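Local coordinates for protein ATP-dependent 6-phosphofructokinase isozyme 2 (Escherichia coli, PDB 3UMO) that phosphorylates fructose 6-phosphate to fructose 1,6-bisphosphate at the expense of ATP, the first committing step of glycolysis, working as a homodimer with magnesium, at residues Thr6-Pro11 against Gly40-Ala45; Val135-Leu140 against Ile164-Gly169; Gly279-Ser284 against Asp298-Ile303. All blocks are in the same frame, centred on the assembly; numbering follows the deposited sequence.

Contact 1 (Thr6-Pro11 against Gly40-Ala45); sequences TLTLAP and GGINVA
Gly40 and Gly41, the first two residues of helix 40-50, sit against Thr8 where the chain leaves strand 4-7 of the central parallel sheet of the ribokinase-type fold; Gly40 to Asn43 belong to the substrate-binding site. The N of Gly40 donates to a water that in turn donates to Ala10 O, bridging helix start and loop. Gly41 packs closely just after the strand: its CA is 3.0 Å from Thr8 OG1, and a CB on it would collide with that hydroxyl and with Leu7 O. Its carbonyl oxygen accepts twice, from Ala45 N inside the helix and from Thr6 OG1, which reach it from opposite faces of the carbonyl plane. Ile42 N makes a weak, bent bond to Thr8 OG1 (2.8 Å, 117°), and its CD1 extends to Pro11 CB at 3.7 Å; Leu69 and Leu73 of helix 63-75 also pack on this side chain. Val44 brings CG1 obliquely over Thr6 CG2, 3.9 Å away, and Val259 of helix 254-267 also touches Val44. Ala45 adds its CB beside Thr6 OG1. That hydroxyl is held between the backbone N and carbonyl carbon of Thr6 (chi1 75°), and it meets Gly41 O at 2.8 Å from above the carbonyl plane.

Contact 2 (Val135-Leu140 against Ile164-Gly169); sequences VISGSL and IVDSSG
Strands 135-137 and 164-166 run parallel, 4.7 Å apart with 11° between their directions, pairing Val135 with Ile164, Ile136 with Val165 and Ser137 with Asp166. Ile136 uses both backbone groups: its N donates to Ile164 O, and its O accepts from Asp166 N. Gly138 N then bonds to Asp166 O. Longer CA-H...O contacts lie between them, among them Ser137 CA to Asp166 O at 3.2 Å. The side chains of Val135 and Ile164 cross, CG2 of Val135 4.1 Å from CB of Ile164, on the face covered by Val259 and Thr263 of helix 254-267. On the other face Ile136 CD1 approaches Val165 CG2 at 4.3 Å, with Ile153 of helix 146-158 against Ile136; this helix links the two strands in a beta-alpha-beta unit of the Rossmann-like sheet. Ser137 and Asp166 point to the same face as Val135. Asp166 CG stands anti to its backbone N (chi1 -177°), and a water joins the two side chains: it accepts a hydrogen bond from Ser137 OG (2.6 Å) and donates one to Asp166 OD1 (2.7 Å). Lys185, an ATP-binding residue, touches the Asp166 side chain, and a magnesium ion lies about 4 Å from it. Beyond the strand ends Ser167 OG, anti to its own N, donates to Gly138 O at 2.9 Å, the donor tilted 34° from the carbonyl plane.

Contact 3 (Gly279-Ser284 against Asp298-Ile303); sequences GVAAGS and DDTQKI. With ATP (adenosine-5'-triphosphate), chain E.
Thr300 CG2, anti to its backbone N, and Ile303 CG2 are the methyls that meet the helix of Ala281 and Ala282, whereas Ser284 OG stands anti to its carbonyl carbon (chi1 -63°) and serves the nucleotide. Helices 279-284 and 298-303 approach to 8.0 Å between axes at 134°, consistent with the alanines at the interface. Ala281 CB rests on Thr300 O at 3.5 Å, and Ile303 CG2 lies 3.6 Å from Ala281 CA. Thr300 CG2 packs on Ala282 CB at 3.8 Å, and its OG1 lies beside Ala282 CA while bonding to Ser296 O one turn earlier. A serine in place of Thr300 would probably leave a gap over Ala282 where the methyl CG2 had packed. Ile303 reaches its CD1 on to Ala281 O, 3.6 Å away. Across the first helix, Ser284 OG donates to ATP N3 at 3.0 Å and accepts from ATP O2' at 3.0 Å, so one hydroxyl reads both base and ribose; O2' also has a weak bond to Val280 O. Gly283 packs against the ribose, where a CB would clash with O4'. The helix pair lies beside the adenosine pocket of this PfkB-family kinase, with Val280, Gly283 and Ser284 lining it.

Overall arrangement
Contacts 1 and 2 are neighbours in one sheet, their centres 9 Å apart, because strands 4-7 and 133-137 lie side by side. They are joined by probable hydrogen bonds from Leu7 N to Val135 O at 2.7 Å and from Gly41 N to Ser137 O at 3.1 Å, while Gly40 CA packs on Ser137 OG. Together they border the catalytic region: the nearest atoms of Gly40 and the side chain of Asp256, the active-site residue by similarity, are about 4 Å apart. Contact 3 stands apart, its centre 21 Å from contact 1 and 22 Å from contact 2, yet one ATP spans the gap: Asp166 of contact 2 lies about 5 Å from its phosphates, and contact 3 holds its adenosine. Helix 254-267 touches all three contacts.

Contact 1 (Thr6-Pro11 against Gly40-Ala45)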
loop_
_atom_site.group_PDB
_atom_site.type_symbol
_atom_site.label_atom_id
_atom_site.label_comp_id
_atom_site.label_asym_id
_atom_site.label_seq_id
_atom_site.Cartn_x
_atom_site.Cartn_y
_atom_site.Cartn_z
ATOM N N THR A 6 31.703 18.192 11.899
ATOM C CA THR A 6 31.092 17.272 10.944
ATOM C C THR A 6 31.044 17.893 9.557
ATOM O O THR A 6 31.070 19.125 9.407
ATOM C CB THR A 6 29.669 16.816 11.351
ATOM O OG1 THR A 6 28.737 17.879 11.119
ATOM C CG2 THR A 6 29.623 16.368 12.812
ATOM N N LEU A 7 30.987 17.036 8.548
ATOM C CA LEU A 7 30.949 17.494 7.168
ATOM C C LEU A 7 29.797 16.831 6.433
ATOM O O LEU A 7 29.704 15.599 6.393
ATOM C CB LEU A 7 32.273 17.187 6.461
ATOM C CG LEU A 7 32.299 17.568 4.981
ATOM C CD1 LEU A 7 32.130 19.071 4.821
ATOM C CD2 LEU A 7 33.594 17.093 4.327
ATOM N N THR A 8 28.916 17.649 5.859
ATOM C CA THR A 8 27.751 17.152 5.130
ATOM C C THR A 8 27.764 17.738 3.733
ATOM O O THR A 8 27.374 18.889 3.538
ATOM C CB THR A 8 26.438 17.567 5.814
ATOM O OG1 THR A 8 26.478 17.163 7.183
ATOM C CG2 THR A 8 25.236 16.904 5.138
ATOM N N LEU A 9 28.233 16.962 2.759
ATOM C CA LEU A 9 28.320 17.469 1.398
ATOM C C LEU A 9 26.948 17.561 0.747
ATOM O O LEU A 9 26.749 18.339 -0.188
ATOM C CB LEU A 9 29.263 16.609 0.554
ATOM C CG LEU A 9 30.723 16.604 1.004
ATOM C CD1 LEU A 9 31.516 15.594 0.187
ATOM C CD2 LEU A 9 31.335 17.999 0.903
ATOM N N ALA A 10 25.999 16.781 1.261
ATOM C CA ALA A 10 24.628 16.819 0.756
ATOM C C ALA A 10 23.625 17.074 1.871
ATOM O O ALA A 10 22.916 16.159 2.293
ATOM C CB ALA A 10 24.285 15.518 0.033
ATOM N N PRO A 11 23.564 18.320 2.363
ATOM C CA PRO A 11 22.557 18.639 3.382
ATOM C C PRO A 11 21.172 18.791 2.765
ATOM O O PRO A 11 21.020 18.809 1.543
ATOM C CB PRO A 11 23.025 19.991 3.914
ATOM C CG PRO A 11 23.739 20.615 2.774
ATOM C CD PRO A 11 24.414 19.479 2.040
ATOM N N GLY A 40 23.496 13.804 6.943
ATOM C CA GLY A 40 24.220 12.930 7.848
ATOM C C GLY A 40 25.019 13.662 8.906
ATOM O O GLY A 40 24.732 13.536 10.099
ATOM N N GLY A 41 26.019 14.424 8.471
ATOM C CA GLY A 41 26.878 15.163 9.380
ATOM C C GLY A 41 26.104 16.163 10.215
ATOM O O GLY A 41 26.410 16.369 11.389
ATOM N N ILE A 42 25.090 16.784 9.619
ATOM C CA ILE A 42 24.262 17.726 10.361
ATOM C C ILE A 42 23.550 17.023 11.514
ATOM O O ILE A 42 23.529 17.523 12.641
ATOM C CB ILE A 42 23.259 18.451 9.438
ATOM C CG1 ILE A 42 23.984 19.550 8.659
ATOM C CG2 ILE A 42 22.116 19.059 10.251
ATOM C CD1 ILE A 42 23.144 20.196 7.575
ATOM N N ASN A 43 22.986 15.850 11.238
ATOM C CA ASN A 43 22.292 15.098 12.272
ATOM C C ASN A 43 23.229 14.540 13.336
ATOM O O ASN A 43 22.858 14.454 14.499
ATOM C CB ASN A 43 21.407 14.011 11.660
ATOM C CG ASN A 43 20.094 14.566 11.151
ATOM O OD1 ASN A 43 19.531 15.483 11.746
ATOM N ND2 ASN A 43 19.601 14.014 10.049
ATOM N N VAL A 44 24.445 14.173 12.937
ATOM C CA VAL A 44 25.459 13.765 13.901
ATOM C C VAL A 44 25.727 14.913 14.877
ATOM O O VAL A 44 25.796 14.706 16.094
ATOM C CB VAL A 44 26.764 13.324 13.200
ATOM C CG1 VAL A 44 27.894 13.142 14.215
ATOM C CG2 VAL A 44 26.533 12.032 12.443
ATOM N N ALA A 45 25.842 16.129 14.343
ATOM C CA ALA A 45 26.077 17.306 15.181
ATOM C C ALA A 45 24.901 17.575 16.128
ATOM O O ALA A 45 25.093 17.949 17.293
ATOM C CB ALA A 45 26.365 18.532 14.324
HETATM O O HOH W 1 23.839 13.985 3.839
#

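Contact 2 (Val135-Leu140 against Ile164-Gly169)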
loop_
_atom_site.group_PDB
_atom_site.type_symbol
_atom_site.label_atom_id
_atom_site.label_comp_id
_atom_site.label_asym_id
_atom_site.label_seq_id
_atom_site.Cartn_x
_atom_site.Cartn_y
_atom_site.Cartn_z
ATOM N N VAL A 135 33.807 14.263 11.366
ATOM C CA VAL A 135 32.884 13.217 10.938
ATOM C C VAL A 135 32.320 13.542 9.565
ATOM O O VAL A 135 31.558 14.496 9.410
ATOM C CB VAL A 135 31.711 13.048 11.927
ATOM C CG1 VAL A 135 30.812 11.888 11.492
ATOM C CG2 VAL A 135 32.226 12.825 13.339
ATOM N N ILE A 136 32.695 12.745 8.570
ATOM C CA ILE A 136 32.170 12.899 7.221
ATOM C C ILE A 136 31.010 11.918 7.064
ATOM O O ILE A 136 31.213 10.703 7.010
ATOM C CB ILE A 136 33.252 12.615 6.162
ATOM C CG1 ILE A 136 34.494 13.461 6.435
ATOM C CG2 ILE A 136 32.718 12.904 4.766
ATOM C CD1 ILE A 136 35.727 12.647 6.740
ATOM N N SER A 137 29.789 12.442 7.006
ATOM C CA SER A 137 28.604 11.591 7.009
ATOM C C SER A 137 27.548 12.036 5.997
ATOM O O SER A 137 27.210 13.219 5.905
ATOM C CB SER A 137 27.979 11.547 8.414
ATOM O OG SER A 137 26.739 10.867 8.375
ATOM N N GLY A 138 27.028 11.079 5.237
ATOM C CA GLY A 138 25.940 11.355 4.322
ATOM C C GLY A 138 26.303 10.997 2.899
ATOM O O GLY A 138 27.418 10.542 2.620
ATOM N N SER A 139 25.356 11.218 1.995
ATOM C CA SER A 139 25.541 10.899 0.584
ATOM C C SER A 139 26.480 11.876 -0.122
ATOM O O SER A 139 26.814 12.940 0.412
ATOM C CB SER A 139 24.188 10.893 -0.132
ATOM O OG SER A 139 23.566 12.169 -0.068
ATOM N N LEU A 140 26.896 11.502 -1.330
ATOM C CA LEU A 140 27.727 12.358 -2.173
ATOM C C LEU A 140 26.841 13.074 -3.188
ATOM O O LEU A 140 26.147 12.424 -3.976
ATOM C CB LEU A 140 28.784 11.525 -2.910
ATOM C CG LEU A 140 29.826 12.346 -3.672
ATOM C CD1 LEU A 140 30.779 13.018 -2.695
ATOM C CD2 LEU A 140 30.595 11.490 -4.677
ATOM N N ILE A 164 36.242 10.255 10.815
ATOM C CA ILE A 164 35.229 9.230 10.996
ATOM C C ILE A 164 34.322 9.291 9.776
ATOM O O ILE A 164 33.937 10.377 9.336
ATOM C CB ILE A 164 34.420 9.494 12.282
ATOM C CG1 ILE A 164 35.336 9.354 13.505
ATOM C CG2 ILE A 164 33.220 8.557 12.382
ATOM C CD1 ILE A 164 34.664 9.731 14.822
ATOM N N VAL A 165 34.003 8.133 9.208
ATOM C CA VAL A 165 33.241 8.100 7.962
ATOM C C VAL A 165 31.959 7.286 8.092
ATOM O O VAL A 165 31.973 6.168 8.603
ATOM C CB VAL A 165 34.088 7.522 6.805
ATOM C CG1 VAL A 165 33.266 7.440 5.519
ATOM C CG2 VAL A 165 35.352 8.356 6.586
ATOM N N ASP A 166 30.843 7.860 7.642
ATOM C CA ASP A 166 29.584 7.129 7.541
ATOM C C ASP A 166 28.949 7.486 6.203
ATOM O O ASP A 166 28.435 8.588 6.027
ATOM C CB ASP A 166 28.656 7.493 8.701
ATOM C CG ASP A 166 27.350 6.712 8.679
ATOM O OD1 ASP A 166 26.531 6.925 9.598
ATOM O OD2 ASP A 166 27.137 5.894 7.753
ATOM N N SER A 167 29.009 6.568 5.248
ATOM C CA SER A 167 28.465 6.845 3.929
ATOM C C SER A 167 28.060 5.540 3.268
ATOM O O SER A 167 27.904 4.520 3.936
ATOM C CB SER A 167 29.492 7.591 3.073
ATOM O OG SER A 167 28.897 8.117 1.899
ATOM N N SER A 168 27.872 5.566 1.957
ATOM C CA SER A 168 27.485 4.351 1.252
ATOM C C SER A 168 27.965 4.368 -0.190
ATOM O O SER A 168 28.494 5.375 -0.671
ATOM C CB SER A 168 25.965 4.164 1.280
ATOM O OG SER A 168 25.306 5.200 0.566
ATOM N N GLY A 169 27.770 3.243 -0.872
ATOM C CA GLY A 169 28.120 3.111 -2.276
ATOM C C GLY A 169 29.569 3.431 -2.581
ATOM O O GLY A 169 30.460 3.165 -1.768
HETATM O O HOH W 2 26.202 9.462 10.547
#

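Contact 3 (Gly279-Ser284 against Asp298-Ile303)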
loop_
_atom_site.group_PDB
_atom_site.type_symbol
_atom_site.label_atom_id
_atom_site.label_comp_id
_atom_site.label_asym_id
_atom_site.label_seq_id
_atom_site.Cartn_x
_atom_site.Cartn_y
_atom_site.Cartn_z
ATOM N N GLY A 279 27.281 3.923 21.615
ATOM C CA GLY A 279 26.708 4.003 20.279
ATOM C C GLY A 279 25.371 3.278 20.182
ATOM O O GLY A 279 24.394 3.816 19.652
ATOM N N VAL A 280 25.324 2.043 20.674
ATOM C CA VAL A 280 24.077 1.285 20.668
ATOM C C VAL A 280 23.028 1.965 21.545
ATOM O O VAL A 280 21.853 2.032 21.173
ATOM C CB VAL A 280 24.291 -0.186 21.104
ATOM C CG1 VAL A 280 22.961 -0.848 21.487
ATOM C CG2 VAL A 280 24.964 -0.955 19.980
ATOM N N ALA A 281 23.452 2.472 22.702
ATOM C CA ALA A 281 22.521 3.165 23.595
ATOM C C ALA A 281 21.859 4.355 22.905
ATOM O O ALA A 281 20.640 4.530 22.994
ATOM C CB ALA A 281 23.216 3.602 24.893
ATOM N N ALA A 282 22.654 5.166 22.215
ATOM C CA ALA A 282 22.111 6.339 21.527
ATOM C C ALA A 282 21.287 5.955 20.305
ATOM O O ALA A 282 20.226 6.537 20.051
ATOM C CB ALA A 282 23.227 7.291 21.132
ATOM N N GLY A 283 21.791 5.002 19.520
ATOM C CA GLY A 283 21.058 4.532 18.359
ATOM C C GLY A 283 19.677 4.013 18.747
ATOM O O GLY A 283 18.666 4.356 18.134
ATOM N N SER A 284 19.636 3.181 19.781
ATOM C CA SER A 284 18.378 2.598 20.220
ATOM C C SER A 284 17.507 3.627 20.949
ATOM O O SER A 284 16.281 3.574 20.864
ATOM C CB SER A 284 18.635 1.353 21.072
ATOM O OG SER A 284 19.280 0.341 20.301
ATOM N N ASP A 298 18.621 11.435 28.368
ATOM C CA ASP A 298 18.149 10.569 29.445
ATOM C C ASP A 298 17.914 9.132 28.993
ATOM O O ASP A 298 18.278 8.196 29.705
ATOM C CB ASP A 298 16.890 11.139 30.096
ATOM C CG ASP A 298 17.149 12.450 30.815
ATOM O OD1 ASP A 298 18.324 12.873 30.889
ATOM O OD2 ASP A 298 16.175 13.054 31.315
ATOM N N ASP A 299 17.307 8.956 27.823
ATOM C CA ASP A 299 17.077 7.610 27.292
ATOM C C ASP A 299 18.403 6.925 26.984
ATOM O O ASP A 299 18.573 5.734 27.251
ATOM C CB ASP A 299 16.216 7.654 26.026
ATOM C CG ASP A 299 14.779 8.041 26.301
ATOM O OD1 ASP A 299 14.315 7.866 27.450
ATOM O OD2 ASP A 299 14.111 8.515 25.350
ATOM N N THR A 300 19.344 7.679 26.425
ATOM C CA THR A 300 20.656 7.122 26.094
ATOM C C THR A 300 21.372 6.684 27.370
ATOM O O THR A 300 21.943 5.593 27.436
ATOM C CB THR A 300 21.519 8.136 25.303
ATOM O OG1 THR A 300 20.828 8.523 24.101
ATOM C CG2 THR A 300 22.874 7.537 24.939
ATOM N N GLN A 301 21.317 7.528 28.396
ATOM C CA GLN A 301 21.928 7.202 29.681
ATOM C C GLN A 301 21.333 5.942 30.292
ATOM O O GLN A 301 22.058 5.102 30.820
ATOM C CB GLN A 301 21.793 8.373 30.659
ATOM C CG GLN A 301 22.291 8.060 32.062
ATOM C CD GLN A 301 22.430 9.301 32.925
ATOM O OE1 GLN A 301 21.777 10.319 32.686
ATOM N NE2 GLN A 301 23.295 9.225 33.933
ATOM N N LYS A 302 20.011 5.815 30.212
ATOM C CA LYS A 302 19.311 4.666 30.790
ATOM C C LYS A 302 19.719 3.366 30.101
ATOM O O LYS A 302 20.011 2.359 30.756
ATOM C CB LYS A 302 17.795 4.859 30.682
ATOM C CG LYS A 302 16.970 3.742 31.320
ATOM C CD LYS A 302 15.493 3.849 30.933
ATOM C CE LYS A 302 14.889 5.169 31.391
ATOM N NZ LYS A 302 13.430 5.273 31.067
ATOM N N ILE A 303 19.733 3.389 28.773
ATOM C CA ILE A 303 20.143 2.212 28.011
ATOM C C ILE A 303 21.621 1.892 28.262
ATOM O O ILE A 303 21.983 0.737 28.491
ATOM C CB ILE A 303 19.874 2.381 26.504
ATOM C CG1 ILE A 303 18.367 2.495 26.253
ATOM C CG2 ILE A 303 20.455 1.193 25.727
ATOM C CD1 ILE A 303 17.993 2.991 24.860
HETATM P PG ATP E . 20.118 4.904 9.468
HETATM O O1G ATP E . 21.211 5.656 8.792
HETATM O O2G ATP E . 19.421 5.937 10.349
HETATM O O3G ATP E . 19.161 4.267 8.521
HETATM P PB ATP E . 21.732 2.749 9.984
HETATM O O1B ATP E . 21.080 1.792 8.939
HETATM O O2B ATP E . 23.073 3.361 9.526
HETATM O O3B ATP E . 20.715 3.876 10.473
HETATM P PA ATP E . 21.271 0.920 12.159
HETATM O O1A ATP E . 19.961 0.592 11.507
HETATM O O2A ATP E . 22.129 -0.312 12.454
HETATM O O3A ATP E . 22.080 1.930 11.302
HETATM O "O5'" ATP E . 20.942 1.739 13.505
HETATM C "C5'" ATP E . 21.965 2.019 14.398
HETATM C "C4'" ATP E . 21.752 1.652 15.796
HETATM O "O4'" ATP E . 20.431 2.094 16.179
HETATM C "C3'" ATP E . 21.698 0.195 15.996
HETATM O "O3'" ATP E . 22.956 -0.347 16.142
HETATM C "C2'" ATP E . 20.863 0.063 17.202
HETATM O "O2'" ATP E . 21.577 0.424 18.313
HETATM C "C1'" ATP E . 19.827 1.094 16.966
HETATM N N9 ATP E . 18.663 0.542 16.275
HETATM C C8 ATP E . 18.407 0.625 14.957
HETATM N N7 ATP E . 17.234 -0.016 14.725
HETATM C C5 ATP E . 16.757 -0.499 15.891
HETATM C C6 ATP E . 15.612 -1.219 16.246
HETATM N N6 ATP E . 14.597 -1.624 15.216
HETATM N N1 ATP E . 15.438 -1.550 17.537
HETATM C C2 ATP E . 16.334 -1.201 18.475
HETATM N N3 ATP E . 17.434 -0.510 18.163
HETATM C C4 ATP E . 17.668 -0.146 16.890
#